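Local coordinates for protein 7,8-dihydro-6-hydroxymethylpterin pyrophosphokinase-dihydropteroate synthase (Plasmodium falciparum, PDB 6JWS) that probably catalyses two successive steps of folate synthesis, pyrophosphorylating 6-hydroxymethyl-7,8-dihydropterin with ATP and then condensing the product with 4-aminobenzoate to give 7,8-dihydropteroate, at residues B[324-330]-B[352-357]; B[383-387]-B[597-602]; B[548-552]-B[593-597]. The protein carries 1 engineered substitution. The contacts are given in a common frame with arbitrary orientation. Numbering follows the deposited sequence.

Interaction 1. Residues B[324-330]-B[352-357]; sequences THRYSIL and LYNKYV
Residues 324-325 are loop with helix-like psi, and Arg-326, at the N-cap, takes the extended psi of 120° that leads into the helix starting at Tyr-327; Arg-326 O accepts Ile-329 N (3.1 Å) and Leu-330 N (3.3 Å). Segment 352-357 is helical throughout. The two run antiparallel in register: the CA atoms of Leu-330 and Tyr-353 lie 5.6 Å apart, those of Tyr-327 and Tyr-356 7.2 Å.

Tyr-327, Tyr-353 and Tyr-356, all chi1 t, form an aromatic cluster between the helices. The Tyr-327 and Tyr-353 rings meet rim to rim (centroids 5.4 Å, planes at 27°), while Tyr-327 and Tyr-356 are oblique (5.5 Å, 35°), with Tyr-327 CB 3.6 Å from Tyr-356 CE1.

These are the helices 327-336 and 349-364, which follow the ATP-binding segment of the pyrophosphokinase portion; Arg-326 belongs to an ATP-binding site seen crystallographically in this protein, although that ATP is not bound to this chain.

Apolar packing completes the seam. Leu-330 (m, t) points at the partner helix, its CD2 4.1 Å from Leu-352 CB and its CD1 4.1 Å from Tyr-356 CD2; Val-357 CG2 sits 3.9 Å from Tyr-327 CE1.

Among polar contacts, the hydroxyls Tyr-327 OH and Tyr-353 OH share a hydrogen bond of 2.7 Å, and Lys-369 also bonds Tyr-353 OH. Tyr-327 N is held by Glu-60.

Interaction 2. Residues B[383-387]-B[597-602]; sequences SYLKE and YDEYPL
This contact joins the two enzyme domains: 383-387 leaves the edge strand 382-384 of the antiparallel pyrophosphokinase sheet, and 597-602 leads into strand 603-604 of the synthase TIM barrel. Each side is a turn. Tyr-384 to Glu-387 forms a type II beta turn closed by Glu-387 N to Tyr-384 O (3.1 Å), and Tyr-597 to Tyr-600 a type I turn. The CA atoms of Leu-385 and Pro-601, 6.3 Å apart, set the register.

Lys-386 has the most surface covered. It takes the third turn position with positive phi (79/7), and its side chain bends at chi1 and chi2 (m, m), then extends (t, t) across to the barrel loop, CE passing 3.3 Å from Asp-598 O. There NZ donates to Tyr-600 O (2.7 Å) and Tyr-597 O (3.2 Å), so the charge gathers the carbonyls of the opposite turn; Asp-683 adds a salt bridge to the same NZ and also accepts Leu-602 N.

Leu-385 (t, p) points at the barrel loop and packs against its backbone: CD1 is 3.4 Å from Pro-601 CA and CD2 3.4 Å from Glu-599 O. Tyr-597 O, besides meeting the lysine, receives Tyr-600 N at 2.9 Å.

Interaction 3. Residues B[548-552]-B[593-597]; sequences VYDIK and NIHVY
Val-596 packs its CG1 methyl against two side chains of the facing helix, 4.1 Å from Val-548 CG1 and 3.6 Å from Tyr-549 OH. Residues 548-552 are one stretch of regular helix, with Lys-552 N bonded to Val-548 O (3.3 Å). Opposite, Asn-593 is the first residue to leave the preceding helix, and 594-596 make a short 3-10 turn with Tyr-597 N on Ile-594 O at 3.0 Å. The two segments run the same way: CA atoms are 7.0 Å apart for Val-548 and Asn-593, and 7.8 Å for Lys-552 and Val-596.

In the TIM barrel, helices 547-564 and 584-592 come after the neighbouring strands 525-529 and 572-575; the contact sets the first turns of the former against the residues just after the latter ends.

Lys-552, extended with every chi t, reaches over so that NZ donates to Val-596 O at 3.0 Å. Val-548 CG2 lies 3.7 Å from Asn-593 CB. Tyr-597 (m) lays its hydroxyl on the helix, OH 3.6 Å from Ile-551 CG2.

Two waters span the gap. One donates to Val-548 O (2.7 Å) and lies 2.6 Å from Tyr-597 OH; the other donates to Asn-593 OD1 (3.0 Å) and hydrogen-bonds Tyr-549 OH at 3.1 Å. Asn-593 ND2 turns back to Lys-589 O.

The three contacts step from one enzyme domain to the other. Interaction 1 pairs two helices of the pyrophosphokinase part and closes along the chain before the others open. Interaction 2 bridges the pyrophosphokinase sheet and the synthase barrel; its centre is 21 Å from that of interaction 1, with nearest atoms about 7 Å apart. Interaction 3 lies wholly in the barrel, both its segments falling between those of interaction 2 apart from the shared Tyr-597. Their centres are 14 Å apart and they touch, Leu-602 CD2 packing 3.3 Å from Ile-594 CG1. The loop after helix 584-592 thus meets a barrel helix and the kinase domain in succession, joining barrel packing to the interdomain interface.

Interaction 1. Residues B[324-330]-B[352-357]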
# COMPACT_ATOMS: atom_id res chain seq x y z
N THR B 324 -12.11 -31.18 19.77
CA THR B 324 -12.15 -29.93 20.50
C THR B 324 -10.73 -29.53 20.90
O THR B 324 -10.49 -28.41 21.36
CB THR B 324 -13.06 -30.14 21.71
OG1 THR B 324 -14.33 -29.71 21.23
CG2 THR B 324 -12.66 -29.38 22.96
N HIS B 325 -9.80 -30.47 20.73
CA HIS B 325 -8.46 -30.31 21.28
C HIS B 325 -7.50 -29.80 20.20
O HIS B 325 -6.61 -29.01 20.49
CB HIS B 325 -8.04 -31.61 21.99
CG HIS B 325 -6.90 -31.44 22.93
ND1 HIS B 325 -5.57 -31.57 22.52
CD2 HIS B 325 -6.86 -31.17 24.26
CE1 HIS B 325 -4.77 -31.38 23.55
NE2 HIS B 325 -5.54 -31.14 24.63
N ARG B 326 -7.69 -30.27 18.96
CA ARG B 326 -6.83 -29.86 17.86
C ARG B 326 -7.41 -28.63 17.16
O ARG B 326 -8.51 -28.67 16.61
CB ARG B 326 -6.71 -30.98 16.82
CG ARG B 326 -5.77 -32.09 17.23
CD ARG B 326 -5.12 -32.76 16.05
NE ARG B 326 -4.31 -33.84 16.61
CZ ARG B 326 -4.64 -35.12 16.58
NH1 ARG B 326 -5.77 -35.52 16.01
NH2 ARG B 326 -3.83 -36.01 17.12
N TYR B 327 -6.64 -27.55 17.15
CA TYR B 327 -6.99 -26.35 16.39
C TYR B 327 -7.32 -26.71 14.94
O TYR B 327 -8.33 -26.24 14.41
CB TYR B 327 -5.85 -25.33 16.41
CG TYR B 327 -6.15 -24.11 15.58
CD1 TYR B 327 -7.16 -23.24 15.94
CD2 TYR B 327 -5.45 -23.84 14.42
CE1 TYR B 327 -7.45 -22.11 15.19
CE2 TYR B 327 -5.72 -22.71 13.66
CZ TYR B 327 -6.73 -21.84 14.04
OH TYR B 327 -7.00 -20.74 13.29
N SER B 328 -6.49 -27.55 14.32
CA SER B 328 -6.62 -27.86 12.91
C SER B 328 -7.99 -28.46 12.60
O SER B 328 -8.51 -28.26 11.52
CB SER B 328 -5.49 -28.72 12.40
OG SER B 328 -5.54 -29.99 13.03
N ILE B 329 -8.60 -29.15 13.57
CA ILE B 329 -9.93 -29.70 13.33
C ILE B 329 -10.96 -28.60 13.47
O ILE B 329 -11.82 -28.45 12.60
CB ILE B 329 -10.23 -30.91 14.24
CG1 ILE B 329 -9.29 -32.08 13.96
CG2 ILE B 329 -11.69 -31.33 14.15
CD1 ILE B 329 -9.30 -33.12 15.08
N LEU B 330 -10.91 -27.83 14.56
CA LEU B 330 -11.86 -26.75 14.75
C LEU B 330 -11.84 -25.80 13.54
O LEU B 330 -12.88 -25.36 13.07
CB LEU B 330 -11.55 -26.01 16.05
CG LEU B 330 -12.01 -26.69 17.34
CD1 LEU B 330 -11.62 -25.89 18.57
CD2 LEU B 330 -13.52 -26.90 17.33
N LEU B 352 -16.25 -22.24 19.84
CA LEU B 352 -15.07 -23.00 20.25
C LEU B 352 -13.87 -22.57 19.42
O LEU B 352 -12.76 -22.42 19.93
CB LEU B 352 -15.30 -24.52 20.10
CG LEU B 352 -16.30 -25.17 21.07
CD1 LEU B 352 -16.55 -26.62 20.73
CD2 LEU B 352 -15.84 -25.06 22.53
N TYR B 353 -14.09 -22.40 18.10
CA TYR B 353 -13.00 -21.93 17.26
C TYR B 353 -12.50 -20.58 17.76
O TYR B 353 -11.29 -20.41 17.93
CB TYR B 353 -13.39 -21.93 15.78
CG TYR B 353 -12.33 -21.27 14.93
CD1 TYR B 353 -11.24 -21.99 14.49
CD2 TYR B 353 -12.40 -19.92 14.63
CE1 TYR B 353 -10.24 -21.40 13.75
CE2 TYR B 353 -11.41 -19.31 13.87
CZ TYR B 353 -10.33 -20.05 13.45
OH TYR B 353 -9.33 -19.48 12.72
N ASN B 354 -13.40 -19.60 17.96
CA ASN B 354 -13.03 -18.24 18.33
C ASN B 354 -12.31 -18.23 19.68
O ASN B 354 -11.39 -17.45 19.89
CB ASN B 354 -14.22 -17.28 18.41
CG ASN B 354 -14.82 -16.90 17.07
OD1 ASN B 354 -14.16 -16.97 16.04
ND2 ASN B 354 -16.08 -16.48 17.07
N LYS B 355 -12.74 -19.10 20.60
CA LYS B 355 -12.20 -19.11 21.94
C LYS B 355 -10.78 -19.65 21.90
O LYS B 355 -9.91 -19.16 22.62
CB LYS B 355 -13.11 -19.89 22.90
CG LYS B 355 -14.16 -19.04 23.61
CD LYS B 355 -15.51 -19.72 23.81
CE LYS B 355 -15.65 -20.44 25.14
NZ LYS B 355 -16.81 -21.37 25.15
N TYR B 356 -10.54 -20.63 21.03
CA TYR B 356 -9.22 -21.20 20.88
C TYR B 356 -8.24 -20.13 20.38
O TYR B 356 -7.12 -20.03 20.87
CB TYR B 356 -9.29 -22.40 19.94
CG TYR B 356 -8.13 -23.35 20.04
CD1 TYR B 356 -6.87 -23.00 19.57
CD2 TYR B 356 -8.30 -24.61 20.60
CE1 TYR B 356 -5.80 -23.86 19.70
CE2 TYR B 356 -7.23 -25.50 20.72
CZ TYR B 356 -5.98 -25.11 20.27
OH TYR B 356 -4.95 -26.00 20.37
N VAL B 357 -8.68 -19.35 19.39
CA VAL B 357 -7.85 -18.32 18.79
C VAL B 357 -7.51 -17.28 19.86
O VAL B 357 -6.34 -16.90 20.00
CB VAL B 357 -8.52 -17.65 17.57
CG1 VAL B 357 -7.74 -16.42 17.09
CG2 VAL B 357 -8.73 -18.63 16.42

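Interaction 2. Residues B[383-387]-B[597-602]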
# COMPACT_ATOMS: atom_id res chain seq x y z
N SER B 383 -1.71 -23.65 -3.39
CA SER B 383 -1.48 -22.21 -3.35
C SER B 383 -1.90 -21.73 -1.97
O SER B 383 -2.97 -22.09 -1.49
CB SER B 383 -2.27 -21.46 -4.42
OG SER B 383 -1.83 -21.75 -5.75
N TYR B 384 -1.06 -20.93 -1.33
CA TYR B 384 -1.43 -20.38 -0.04
C TYR B 384 -2.29 -19.14 -0.27
O TYR B 384 -1.84 -18.20 -0.94
CB TYR B 384 -0.19 -20.00 0.78
CG TYR B 384 0.68 -21.18 1.10
CD1 TYR B 384 0.28 -22.12 2.04
CD2 TYR B 384 1.85 -21.41 0.40
CE1 TYR B 384 1.04 -23.24 2.29
CE2 TYR B 384 2.65 -22.52 0.66
CZ TYR B 384 2.23 -23.43 1.61
OH TYR B 384 3.01 -24.52 1.89
N LEU B 385 -3.52 -19.16 0.28
CA LEU B 385 -4.42 -18.03 0.10
C LEU B 385 -3.70 -16.76 0.55
O LEU B 385 -3.12 -16.72 1.63
CB LEU B 385 -5.69 -18.25 0.92
CG LEU B 385 -6.81 -17.26 0.58
CD1 LEU B 385 -7.24 -17.45 -0.86
CD2 LEU B 385 -8.00 -17.42 1.51
N LYS B 386 -3.75 -15.73 -0.30
CA LYS B 386 -3.29 -14.38 0.03
C LYS B 386 -1.77 -14.25 -0.04
O LYS B 386 -1.25 -13.19 0.30
CB LYS B 386 -3.87 -13.80 1.34
CG LYS B 386 -5.39 -13.68 1.47
CD LYS B 386 -6.13 -13.29 0.21
CE LYS B 386 -7.64 -13.45 0.28
NZ LYS B 386 -8.28 -13.12 -1.02
N GLU B 387 -1.04 -15.27 -0.51
CA GLU B 387 0.42 -15.19 -0.53
C GLU B 387 0.99 -14.79 -1.89
O GLU B 387 2.19 -14.52 -1.98
CB GLU B 387 1.06 -16.48 -0.04
CG GLU B 387 1.03 -16.58 1.47
CD GLU B 387 1.93 -17.66 2.06
OE1 GLU B 387 2.86 -18.16 1.33
OE2 GLU B 387 1.70 -18.01 3.24
N TYR B 597 -13.38 -9.95 1.05
CA TYR B 597 -13.00 -11.24 0.45
C TYR B 597 -11.70 -11.81 1.05
O TYR B 597 -11.11 -12.71 0.46
CB TYR B 597 -12.97 -11.20 -1.09
CG TYR B 597 -14.32 -10.87 -1.68
CD1 TYR B 597 -15.32 -11.83 -1.80
CD2 TYR B 597 -14.64 -9.57 -2.07
CE1 TYR B 597 -16.59 -11.53 -2.29
CE2 TYR B 597 -15.90 -9.25 -2.55
CZ TYR B 597 -16.88 -10.23 -2.66
OH TYR B 597 -18.12 -9.90 -3.14
N ASP B 598 -11.30 -11.32 2.24
CA ASP B 598 -10.01 -11.64 2.83
C ASP B 598 -9.93 -13.13 3.18
O ASP B 598 -8.84 -13.66 3.31
CB ASP B 598 -9.72 -10.81 4.10
CG ASP B 598 -9.19 -9.41 3.81
OD1 ASP B 598 -8.90 -9.10 2.63
OD2 ASP B 598 -9.08 -8.63 4.78
N GLU B 599 -11.08 -13.80 3.33
CA GLU B 599 -11.12 -15.22 3.64
C GLU B 599 -11.25 -16.08 2.39
O GLU B 599 -11.27 -17.31 2.52
CB GLU B 599 -12.39 -15.54 4.43
CG GLU B 599 -12.55 -14.71 5.69
CD GLU B 599 -11.55 -15.10 6.76
OE1 GLU B 599 -11.66 -16.23 7.29
OE2 GLU B 599 -10.65 -14.28 7.04
N TYR B 600 -11.38 -15.47 1.20
CA TYR B 600 -11.78 -16.22 0.03
C TYR B 600 -10.74 -16.09 -1.08
O TYR B 600 -10.13 -15.04 -1.22
CB TYR B 600 -13.10 -15.69 -0.52
CG TYR B 600 -14.30 -15.91 0.37
CD1 TYR B 600 -14.78 -17.18 0.62
CD2 TYR B 600 -15.01 -14.84 0.89
CE1 TYR B 600 -15.91 -17.37 1.40
CE2 TYR B 600 -16.13 -15.02 1.67
CZ TYR B 600 -16.57 -16.29 1.95
OH TYR B 600 -17.68 -16.48 2.73
N PRO B 601 -10.59 -17.11 -1.96
CA PRO B 601 -9.75 -16.96 -3.15
C PRO B 601 -10.46 -15.96 -4.05
O PRO B 601 -11.65 -16.11 -4.33
CB PRO B 601 -9.72 -18.36 -3.77
CG PRO B 601 -10.28 -19.30 -2.70
CD PRO B 601 -11.23 -18.44 -1.89
N LEU B 602 -9.75 -14.89 -4.42
CA LEU B 602 -10.36 -13.78 -5.13
C LEU B 602 -9.67 -13.61 -6.48
O LEU B 602 -8.44 -13.50 -6.57
CB LEU B 602 -10.22 -12.53 -4.26
CG LEU B 602 -10.77 -11.24 -4.88
CD1 LEU B 602 -12.30 -11.28 -5.03
CD2 LEU B 602 -10.36 -10.02 -4.05

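Interaction 3. Residues B[548-552]-B[593-597]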
# COMPACT_ATOMS: atom_id res chain seq x y z
N VAL B 548 -22.12 -3.89 -1.78
CA VAL B 548 -20.98 -4.69 -1.42
C VAL B 548 -21.41 -6.07 -0.92
O VAL B 548 -20.83 -7.09 -1.31
CB VAL B 548 -20.05 -3.93 -0.46
CG1 VAL B 548 -19.09 -4.87 0.26
CG2 VAL B 548 -19.27 -2.86 -1.24
N TYR B 549 -22.43 -6.08 -0.05
CA TYR B 549 -22.87 -7.29 0.63
C TYR B 549 -23.82 -8.12 -0.23
O TYR B 549 -23.82 -9.36 -0.10
CB TYR B 549 -23.35 -6.95 2.05
CG TYR B 549 -22.18 -6.52 2.90
CD1 TYR B 549 -21.33 -7.47 3.46
CD2 TYR B 549 -21.87 -5.18 3.07
CE1 TYR B 549 -20.23 -7.09 4.21
CE2 TYR B 549 -20.77 -4.78 3.82
CZ TYR B 549 -19.95 -5.74 4.38
OH TYR B 549 -18.87 -5.36 5.13
N ASP B 550 -24.59 -7.48 -1.12
CA ASP B 550 -25.45 -8.22 -2.04
C ASP B 550 -24.61 -9.16 -2.91
O ASP B 550 -24.94 -10.34 -3.05
CB ASP B 550 -26.33 -7.29 -2.88
CG ASP B 550 -27.37 -6.51 -2.06
OD1 ASP B 550 -27.61 -6.89 -0.88
OD2 ASP B 550 -27.90 -5.50 -2.60
N ILE B 551 -23.50 -8.64 -3.47
CA ILE B 551 -22.62 -9.39 -4.35
C ILE B 551 -21.90 -10.49 -3.58
O ILE B 551 -21.93 -11.65 -3.98
CB ILE B 551 -21.70 -8.42 -5.13
CG1 ILE B 551 -22.48 -7.67 -6.22
CG2 ILE B 551 -20.48 -9.13 -5.69
CD1 ILE B 551 -21.86 -6.36 -6.62
N LYS B 552 -21.32 -10.16 -2.41
CA LYS B 552 -20.73 -11.13 -1.51
C LYS B 552 -21.71 -12.25 -1.16
O LYS B 552 -21.37 -13.45 -1.24
CB LYS B 552 -20.21 -10.47 -0.22
CG LYS B 552 -19.39 -11.38 0.68
CD LYS B 552 -18.96 -10.82 2.03
CE LYS B 552 -18.43 -11.94 2.91
NZ LYS B 552 -17.54 -11.46 3.99
N ASN B 593 -13.79 -1.91 -1.18
CA ASN B 593 -14.31 -2.79 -0.16
C ASN B 593 -13.91 -4.24 -0.41
O ASN B 593 -14.61 -5.17 0.01
CB ASN B 593 -15.82 -2.61 -0.03
CG ASN B 593 -16.14 -1.30 0.65
OD1 ASN B 593 -16.06 -1.19 1.87
ND2 ASN B 593 -16.44 -0.27 -0.13
N ILE B 594 -12.77 -4.43 -1.08
CA ILE B 594 -12.31 -5.75 -1.46
C ILE B 594 -11.92 -6.58 -0.24
O ILE B 594 -11.86 -7.81 -0.31
CB ILE B 594 -11.18 -5.62 -2.52
CG1 ILE B 594 -11.12 -6.81 -3.47
CG2 ILE B 594 -9.83 -5.33 -1.86
CD1 ILE B 594 -12.37 -7.02 -4.31
N HIS B 595 -11.70 -5.93 0.91
CA HIS B 595 -11.29 -6.61 2.12
C HIS B 595 -12.34 -7.64 2.55
O HIS B 595 -12.01 -8.61 3.25
CB HIS B 595 -10.98 -5.58 3.23
CG HIS B 595 -12.21 -4.88 3.72
ND1 HIS B 595 -12.67 -3.69 3.16
CD2 HIS B 595 -13.10 -5.22 4.69
CE1 HIS B 595 -13.78 -3.32 3.75
NE2 HIS B 595 -14.08 -4.25 4.69
N VAL B 596 -13.60 -7.46 2.10
CA VAL B 596 -14.63 -8.39 2.52
C VAL B 596 -14.37 -9.80 1.97
O VAL B 596 -15.04 -10.74 2.41
CB VAL B 596 -16.06 -7.92 2.18
CG1 VAL B 596 -16.44 -6.58 2.82
CG2 VAL B 596 -16.37 -7.99 0.67
N TYR B 597 -13.38 -9.95 1.05
CA TYR B 597 -13.00 -11.24 0.45
C TYR B 597 -11.70 -11.81 1.05
O TYR B 597 -11.11 -12.71 0.46
CB TYR B 597 -12.97 -11.20 -1.09
CG TYR B 597 -14.32 -10.87 -1.68
CD1 TYR B 597 -15.32 -11.83 -1.80
CD2 TYR B 597 -14.64 -9.57 -2.07
CE1 TYR B 597 -16.59 -11.53 -2.29
CE2 TYR B 597 -15.90 -9.25 -2.55
CZ TYR B 597 -16.88 -10.23 -2.66
OH TYR B 597 -18.12 -9.90 -3.14
O HOH W 1 -18.67 -7.35 -2.88
O HOH W 2 -17.83 -2.91 3.60